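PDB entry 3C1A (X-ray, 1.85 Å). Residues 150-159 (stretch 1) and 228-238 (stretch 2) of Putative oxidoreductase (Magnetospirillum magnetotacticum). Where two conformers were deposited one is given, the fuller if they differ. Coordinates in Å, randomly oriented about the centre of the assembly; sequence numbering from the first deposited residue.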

# COMPACT_ATOMS: atom_id res chain seq x y z
N ALA A 150 8.82 -9.37 -18.54
CA ALA A 150 9.50 -9.12 -17.29
C ALA A 150 8.94 -7.90 -16.61
O ALA A 150 8.40 -7.01 -17.26
CB ALA A 150 10.99 -8.92 -17.51
N VAL A 151 9.13 -7.88 -15.29
CA VAL A 151 8.76 -6.77 -14.44
C VAL A 151 9.90 -6.53 -13.46
O VAL A 151 10.46 -7.47 -12.88
CB VAL A 151 7.48 -7.09 -13.68
CG1 VAL A 151 7.17 -6.01 -12.71
CG2 VAL A 151 6.32 -7.34 -14.63
N ARG A 152 10.25 -5.26 -13.27
CA ARG A 152 11.17 -4.94 -12.21
C ARG A 152 10.83 -3.66 -11.48
O ARG A 152 10.26 -2.71 -12.06
CB ARG A 152 12.59 -4.90 -12.75
CG ARG A 152 13.06 -3.55 -13.13
CD ARG A 152 14.42 -3.63 -13.79
NE ARG A 152 15.48 -3.72 -12.81
CZ ARG A 152 16.77 -3.73 -13.11
NH1 ARG A 152 17.19 -3.78 -14.38
NH2 ARG A 152 17.66 -3.78 -12.13
N SER A 153 11.16 -3.62 -10.20
CA SER A 153 10.99 -2.40 -9.41
C SER A 153 12.16 -2.19 -8.47
O SER A 153 12.90 -3.13 -8.14
CB SER A 153 9.68 -2.42 -8.62
OG SER A 153 9.70 -3.46 -7.64
N GLU A 154 12.32 -0.93 -8.06
CA GLU A 154 13.33 -0.50 -7.12
C GLU A 154 12.78 0.61 -6.21
O GLU A 154 12.24 1.67 -6.69
CB GLU A 154 14.54 0.05 -7.88
CG GLU A 154 15.73 0.31 -7.02
CD GLU A 154 16.90 0.77 -7.86
OE1 GLU A 154 16.85 1.90 -8.38
OE2 GLU A 154 17.84 -0.01 -8.03
N ALA A 155 12.96 0.39 -4.90
CA ALA A 155 12.61 1.34 -3.84
C ALA A 155 13.84 1.56 -2.98
O ALA A 155 14.40 0.62 -2.44
CB ALA A 155 11.49 0.81 -2.97
N GLY A 156 14.26 2.81 -2.84
CA GLY A 156 15.45 3.07 -2.08
C GLY A 156 15.32 4.27 -1.18
O GLY A 156 14.51 5.14 -1.43
N ASN A 157 16.14 4.30 -0.12
CA ASN A 157 16.28 5.47 0.72
C ASN A 157 17.43 5.26 1.69
O ASN A 157 17.92 4.15 1.84
CB ASN A 157 15.00 5.72 1.53
CG ASN A 157 14.74 7.20 1.81
OD1 ASN A 157 15.63 8.03 1.73
ND2 ASN A 157 13.51 7.52 2.13
N HIS A 158 17.81 6.31 2.40
CA HIS A 158 18.74 6.13 3.52
C HIS A 158 18.01 5.87 4.83
O HIS A 158 17.59 6.81 5.49
CB HIS A 158 19.64 7.35 3.61
CG HIS A 158 20.67 7.38 2.53
ND1 HIS A 158 21.70 6.46 2.48
CD2 HIS A 158 20.81 8.17 1.45
CE1 HIS A 158 22.43 6.70 1.41
NE2 HIS A 158 21.92 7.75 0.78
N GLY A 159 17.86 4.61 5.18
CA GLY A 159 17.09 4.19 6.33
C GLY A 159 15.62 4.55 6.16
O GLY A 159 15.09 4.61 5.03
N MSE A 228 20.73 3.65 0.14
CA MSE A 228 20.99 4.38 -1.11
C MSE A 228 20.10 5.61 -1.21
O MSE A 228 19.15 5.77 -0.45
CB MSE A 228 20.77 3.49 -2.36
CG MSE A 228 19.37 3.02 -2.50
SE MSE A 228 18.94 1.91 -4.00
CE MSE A 228 18.27 3.25 -5.18
N ASP A 229 20.40 6.50 -2.15
CA ASP A 229 19.56 7.68 -2.31
C ASP A 229 18.09 7.34 -2.59
O ASP A 229 17.78 6.34 -3.23
CB ASP A 229 20.07 8.60 -3.42
CG ASP A 229 21.29 9.43 -3.00
OD1 ASP A 229 21.72 9.38 -1.83
OD2 ASP A 229 21.79 10.20 -3.86
N LYS A 230 17.20 8.25 -2.18
CA LYS A 230 15.76 8.11 -2.33
C LYS A 230 15.32 7.90 -3.79
O LYS A 230 15.64 8.68 -4.70
CB LYS A 230 15.03 9.31 -1.69
CG LYS A 230 13.54 9.11 -1.49
N CYS A 231 14.59 6.81 -4.01
CA CYS A 231 14.11 6.49 -5.33
C CYS A 231 12.98 5.46 -5.28
O CYS A 231 12.96 4.57 -4.41
CB CYS A 231 15.26 5.96 -6.20
SG CYS A 231 15.93 4.39 -5.56
N ARG A 232 12.07 5.59 -6.23
CA ARG A 232 10.99 4.64 -6.46
C ARG A 232 10.78 4.55 -7.95
O ARG A 232 10.44 5.57 -8.61
CB ARG A 232 9.70 5.10 -5.81
CG ARG A 232 9.73 5.02 -4.28
N ARG A 233 11.00 3.37 -8.52
CA ARG A 233 10.76 3.22 -9.95
C ARG A 233 10.30 1.83 -10.25
O ARG A 233 10.63 0.89 -9.52
CB ARG A 233 11.99 3.60 -10.77
CG ARG A 233 13.28 3.00 -10.31
CD ARG A 233 14.38 3.49 -11.22
NE ARG A 233 15.68 2.91 -10.88
CZ ARG A 233 16.75 2.99 -11.65
NH1 ARG A 233 16.68 3.60 -12.83
NH2 ARG A 233 17.90 2.44 -11.26
N LEU A 234 9.53 1.69 -11.32
CA LEU A 234 9.22 0.36 -11.83
C LEU A 234 9.19 0.37 -13.35
O LEU A 234 9.10 1.43 -13.97
CB LEU A 234 7.92 -0.19 -11.23
CG LEU A 234 6.58 0.46 -11.59
CD1 LEU A 234 6.07 0.18 -13.05
CD2 LEU A 234 5.59 -0.03 -10.54
N ALA A 235 9.32 -0.81 -13.95
CA ALA A 235 9.31 -0.91 -15.40
C ALA A 235 8.57 -2.17 -15.75
O ALA A 235 8.77 -3.16 -15.08
CB ALA A 235 10.73 -0.96 -15.94
N VAL A 236 7.70 -2.14 -16.75
CA VAL A 236 7.01 -3.35 -17.22
C VAL A 236 7.48 -3.61 -18.66
O VAL A 236 7.27 -2.79 -19.54
CB VAL A 236 5.45 -3.27 -17.13
CG1 VAL A 236 4.81 -4.58 -17.65
CG2 VAL A 236 5.01 -3.06 -15.68
N PHE A 237 8.16 -4.72 -18.87
CA PHE A 237 8.79 -5.00 -20.16
C PHE A 237 7.86 -5.90 -20.94
O PHE A 237 7.48 -6.98 -20.50
CB PHE A 237 10.17 -5.68 -20.01
CG PHE A 237 11.16 -4.88 -19.20
CD1 PHE A 237 12.02 -3.98 -19.81
CD2 PHE A 237 11.26 -5.07 -17.83
CE1 PHE A 237 12.93 -3.26 -19.08
CE2 PHE A 237 12.18 -4.34 -17.08
CZ PHE A 237 13.00 -3.42 -17.70
N GLY A 238 7.50 -5.47 -22.13
CA GLY A 238 6.70 -6.34 -23.01
C GLY A 238 7.37 -6.59 -24.32
O GLY A 238 8.46 -6.06 -24.61

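What is the strongest side-chain link between the two strands? It is the salt bridge between Glu154 and Arg233, a hydrogen-bonded pair in the antiparallel register. Glu154 OE1 accepts from Arg233 NE at 2.9 Å and from Arg233 NH2 at 3.1 Å, lying at the edge of the guanidinium, near its plane, where the N-H groups point. Glu154, t at chi1 and chi2, is buried, so its charge needs this partner; its OE2 is satisfied elsewhere in the structure.

How does the backbone carry the rest of the polar load? Alternate residues of the two strands exchange paired hydrogen bonds. Arg233 N reaches Glu154 O at 2.8 Å and Glu154 N reaches Arg233 O at 2.9 Å; Ala235 N to Arg152 O (2.8 Å) and Gly156 N to Cys231 O (2.7 Å) belong to similar pairs. At the Ala150 end the pair is uneven: Phe237 N to Ala150 O is 2.8 Å, whereas Ala150 N to Phe237 O, at 3.4 Å, is weak.

What closes the other end? His158 NE2 donates to Asp229 OD1 at 3.1 Å, with the carboxylate oxygen at the ring edge. Within its own stretch, Asn157 OD1 accepts from His158 N at 2.9 Å, a local bond that gives this backbone N-H a partner.

What packs around this polar frame? On the face shared by Glu154 and Arg233, the Phe237 ring turns its edge to Arg152, whose CD lies 4.0 Å from Phe237 CE2, while Ala150 CB approaches Phe237 CD2 at 3.9 Å. Gly156 leaves room on this face: an ideal CB would clash with Met228 CE and Cys231 SG. The other face carries buried Val151, Ser153, Ala155, Leu234 and Val236; here Ser153 CB and Leu234 CB come within 3.9 Å, while the end of Leu234 leads away.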